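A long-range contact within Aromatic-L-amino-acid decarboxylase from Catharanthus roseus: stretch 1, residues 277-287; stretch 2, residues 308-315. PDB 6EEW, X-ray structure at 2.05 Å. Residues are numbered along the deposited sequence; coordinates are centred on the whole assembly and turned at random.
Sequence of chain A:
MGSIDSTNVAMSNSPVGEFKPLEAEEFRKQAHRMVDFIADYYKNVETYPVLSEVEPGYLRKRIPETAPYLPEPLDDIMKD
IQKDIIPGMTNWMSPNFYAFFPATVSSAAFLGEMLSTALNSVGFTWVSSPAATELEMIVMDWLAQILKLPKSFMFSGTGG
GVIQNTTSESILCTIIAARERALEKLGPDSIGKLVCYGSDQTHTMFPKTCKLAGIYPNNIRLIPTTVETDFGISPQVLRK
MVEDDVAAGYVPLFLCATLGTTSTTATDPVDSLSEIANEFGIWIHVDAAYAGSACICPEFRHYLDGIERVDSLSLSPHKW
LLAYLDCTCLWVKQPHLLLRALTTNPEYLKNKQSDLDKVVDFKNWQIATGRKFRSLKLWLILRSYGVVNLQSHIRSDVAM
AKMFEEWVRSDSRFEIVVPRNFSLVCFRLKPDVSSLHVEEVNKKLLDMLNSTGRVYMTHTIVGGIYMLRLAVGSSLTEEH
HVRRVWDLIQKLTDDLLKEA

Stretch 1 277-287: ANEFGIWIHVD
Stretch 2, residues 308-315: ERVDSLSL

Parallel β-strands are joined by a backbone ladder, but the side chains on each face decide what else the pairing can do, and these two stretches of an aromatic-L-amino-acid decarboxylase illustrate the principle. The first stretch leaves a helix through Gly281, whose positive phi (67/25) belongs to a Schellman motif; Ile282 N returns to Ala277 O at 2.9 Å. Strand 283-287 then runs beside strand 312-315, their directions 14° apart and their axes 4.5 Å apart at closest approach. His285 pairs with Ser312, Val286 with Leu313 and Asp287 with Ser314, with CA-CA distances of 4.5, 4.7 and 5.3 Å.

The ladder alternates in the parallel manner. Ser312 N donates to Ile284 O (3.0 Å), Val286 N to Ser312 O (2.8 Å) and Ser314 N to Val286 O (2.9 Å). Ile284 O also accepts from Asp311 N (2.9 Å), so one carbonyl receives two successive amides. Strand phi/psi values run from -72/122 at Trp283 to -87/104 at Asp287, and from -148/161 at Ser312 to -148/150 at Leu315.

Before the second strand becomes extended, Asp311 (-86/-44) turns its side chain toward the first stretch. With chi1 m (-64°) and chi2 -68°, its OD2 accepts from Ile284 N at a very short 2.4 Å, taking up a backbone donor at the start of the ladder. The backbone at Asp311 also sets CB over the Trp283 ring, 3.2 Å from the centroid of the five-membered ring and 13° off its normal, a CH-pi contact. Trp283, chi1 t and chi2 -55°, meanwhile directs NE1 to Ser312 OG (2.9 Å) at the ring edge.

Ser312, chi1 p (47°), thereby serves two rings, since its OG also hydrogen-bonds His285 ND1 at 2.6 Å. His285 adopts chi1 t (171°) and chi2 88°, which places both nitrogens within reach of serines two residues apart on the neighbouring strand: NE2 meets Ser314 OG at 3.0 Å. Ser314 is likewise p (63°). A water extends this polar face, donating to Asp287 OD1 (2.7 Å) and hydrogen-bonding Ser314 OG (2.5 Å); Asp287 is t, with chi2 17°.

The face bearing Val286 and Leu313 is apolar. Val286 (t, 173°) brings CG1 to 3.7 Å from Leu313 CD1, with Leu313 at chi1 t and chi2 p, and CG2 to 4.0 Å from Val310 CG2. That same Val310 methyl, on a t side chain (156°), lies 4.0 Å from CG2 of Ile284 (t,t), so a single methyl group links the two branched residues.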

# COMPACT_ATOMS: atom_id res chain seq x y z
N ALA A 277 -13.70 11.83 -24.61
CA ALA A 277 -12.48 12.24 -23.93
C ALA A 277 -11.45 12.71 -24.95
O ALA A 277 -10.87 13.80 -24.82
CB ALA A 277 -11.92 11.10 -23.08
N ASN A 278 -11.25 11.91 -26.01
CA ASN A 278 -10.34 12.31 -27.08
C ASN A 278 -10.75 13.65 -27.67
O ASN A 278 -9.90 14.52 -27.87
CB ASN A 278 -10.31 11.25 -28.18
CG ASN A 278 -9.58 9.99 -27.77
OD1 ASN A 278 -10.09 9.18 -26.99
ND2 ASN A 278 -8.38 9.81 -28.30
N GLU A 279 -12.04 13.85 -27.92
CA GLU A 279 -12.44 15.09 -28.57
C GLU A 279 -12.08 16.31 -27.73
O GLU A 279 -11.61 17.32 -28.26
CB GLU A 279 -13.94 15.10 -28.86
CG GLU A 279 -14.45 16.46 -29.32
CD GLU A 279 -15.93 16.41 -29.68
OE1 GLU A 279 -16.49 15.29 -29.64
OE2 GLU A 279 -16.52 17.48 -30.01
N PHE A 280 -12.27 16.24 -26.41
CA PHE A 280 -12.08 17.44 -25.61
C PHE A 280 -10.77 17.45 -24.84
O PHE A 280 -10.58 18.31 -23.98
CB PHE A 280 -13.26 17.61 -24.64
CG PHE A 280 -14.54 17.99 -25.31
CD1 PHE A 280 -14.76 19.29 -25.71
CD2 PHE A 280 -15.52 17.05 -25.56
CE1 PHE A 280 -15.94 19.66 -26.34
CE2 PHE A 280 -16.70 17.40 -26.20
CZ PHE A 280 -16.91 18.71 -26.58
N GLY A 281 -9.83 16.56 -25.17
CA GLY A 281 -8.55 16.52 -24.48
C GLY A 281 -8.64 16.09 -23.04
O GLY A 281 -7.77 16.45 -22.24
N ILE A 282 -9.67 15.34 -22.69
CA ILE A 282 -9.88 14.86 -21.33
C ILE A 282 -9.16 13.53 -21.17
O ILE A 282 -9.30 12.63 -21.99
CB ILE A 282 -11.38 14.69 -21.05
CG1 ILE A 282 -12.10 16.04 -21.23
CG2 ILE A 282 -11.61 14.05 -19.69
CD1 ILE A 282 -13.60 15.94 -21.36
N TRP A 283 -8.39 13.40 -20.09
CA TRP A 283 -7.80 12.12 -19.74
C TRP A 283 -8.90 11.20 -19.24
O TRP A 283 -9.58 11.51 -18.27
CB TRP A 283 -6.75 12.28 -18.65
CG TRP A 283 -6.11 11.01 -18.25
CD1 TRP A 283 -6.74 9.87 -17.80
CD2 TRP A 283 -4.71 10.76 -18.13
NE1 TRP A 283 -5.81 8.92 -17.47
CE2 TRP A 283 -4.55 9.44 -17.66
CE3 TRP A 283 -3.57 11.52 -18.40
CZ2 TRP A 283 -3.31 8.87 -17.46
CZ3 TRP A 283 -2.34 10.94 -18.21
CH2 TRP A 283 -2.22 9.63 -17.74
N ILE A 284 -9.07 10.06 -19.89
CA ILE A 284 -10.07 9.10 -19.48
C ILE A 284 -9.39 7.90 -18.83
O ILE A 284 -8.50 7.27 -19.42
CB ILE A 284 -10.99 8.68 -20.64
CG1 ILE A 284 -12.03 7.68 -20.14
CG2 ILE A 284 -10.17 8.18 -21.84
CD1 ILE A 284 -13.10 7.38 -21.17
N HIS A 285 -9.82 7.60 -17.61
CA HIS A 285 -9.34 6.44 -16.87
C HIS A 285 -10.52 5.52 -16.66
O HIS A 285 -11.60 5.97 -16.24
CB HIS A 285 -8.72 6.83 -15.52
CG HIS A 285 -8.41 5.66 -14.66
ND1 HIS A 285 -7.21 4.98 -14.73
CD2 HIS A 285 -9.17 4.99 -13.75
CE1 HIS A 285 -7.23 3.96 -13.89
NE2 HIS A 285 -8.41 3.94 -13.28
N VAL A 286 -10.33 4.24 -16.95
CA VAL A 286 -11.35 3.24 -16.75
C VAL A 286 -11.05 2.51 -15.45
O VAL A 286 -10.02 1.83 -15.33
CB VAL A 286 -11.44 2.28 -17.95
CG1 VAL A 286 -12.39 1.16 -17.64
CG2 VAL A 286 -11.92 3.06 -19.17
N ASP A 287 -11.94 2.70 -14.48
CA ASP A 287 -11.89 1.98 -13.21
C ASP A 287 -12.65 0.67 -13.41
O ASP A 287 -13.88 0.66 -13.47
CB ASP A 287 -12.51 2.80 -12.08
CG ASP A 287 -12.58 2.02 -10.76
OD1 ASP A 287 -11.87 0.99 -10.63
OD2 ASP A 287 -13.32 2.45 -9.85
N GLU A 308 -8.47 1.32 -26.90
CA GLU A 308 -7.32 1.94 -27.56
C GLU A 308 -7.36 3.46 -27.50
O GLU A 308 -6.31 4.09 -27.60
CB GLU A 308 -7.22 1.47 -29.01
CG GLU A 308 -8.43 1.76 -29.88
CD GLU A 308 -9.45 0.63 -29.85
OE1 GLU A 308 -9.31 -0.28 -28.99
OE2 GLU A 308 -10.38 0.63 -30.69
N ARG A 309 -8.53 4.06 -27.30
CA ARG A 309 -8.62 5.51 -27.17
C ARG A 309 -8.43 5.98 -25.73
O ARG A 309 -8.36 7.19 -25.48
CB ARG A 309 -9.97 6.02 -27.66
CG ARG A 309 -10.19 5.92 -29.15
CD ARG A 309 -11.52 6.55 -29.54
NE ARG A 309 -12.65 5.79 -29.02
CZ ARG A 309 -13.19 4.74 -29.64
NH1 ARG A 309 -12.67 4.31 -30.79
NH2 ARG A 309 -14.22 4.10 -29.11
N VAL A 310 -8.34 5.05 -24.80
CA VAL A 310 -8.41 5.34 -23.38
C VAL A 310 -7.03 5.66 -22.82
O VAL A 310 -6.00 5.18 -23.31
CB VAL A 310 -9.07 4.16 -22.64
CG1 VAL A 310 -8.63 4.15 -21.19
CG2 VAL A 310 -10.57 4.32 -22.71
N ASP A 311 -7.01 6.50 -21.79
CA ASP A 311 -5.73 6.92 -21.24
C ASP A 311 -5.20 5.94 -20.21
O ASP A 311 -4.04 5.54 -20.28
CB ASP A 311 -5.88 8.30 -20.61
CG ASP A 311 -6.22 9.34 -21.61
OD1 ASP A 311 -5.37 9.66 -22.47
OD2 ASP A 311 -7.36 9.84 -21.54
N SER A 312 -6.05 5.46 -19.31
CA SER A 312 -5.53 4.50 -18.35
C SER A 312 -6.62 3.52 -17.97
O SER A 312 -7.81 3.77 -18.19
CB SER A 312 -4.94 5.18 -17.09
OG SER A 312 -5.78 6.20 -16.54
N LEU A 313 -6.19 2.37 -17.43
CA LEU A 313 -7.12 1.32 -17.03
C LEU A 313 -6.63 0.67 -15.75
O LEU A 313 -5.42 0.50 -15.56
CB LEU A 313 -7.28 0.27 -18.14
CG LEU A 313 -7.84 -1.08 -17.70
CD1 LEU A 313 -9.34 -0.97 -17.45
CD2 LEU A 313 -7.53 -2.12 -18.76
N SER A 314 -7.56 0.32 -14.86
CA SER A 314 -7.18 -0.42 -13.66
C SER A 314 -8.17 -1.54 -13.37
O SER A 314 -9.36 -1.47 -13.70
CB SER A 314 -7.04 0.53 -12.45
OG SER A 314 -8.27 1.15 -12.10
N LEU A 315 -7.64 -2.61 -12.77
CA LEU A 315 -8.47 -3.69 -12.25
C LEU A 315 -7.79 -4.28 -11.03
O LEU A 315 -6.57 -4.29 -10.95
CB LEU A 315 -8.71 -4.78 -13.31
CG LEU A 315 -7.66 -5.75 -13.86
CD1 LEU A 315 -7.48 -7.02 -13.00
CD2 LEU A 315 -8.08 -6.14 -15.28
O HOH W 1 -9.53 -0.31 -10.44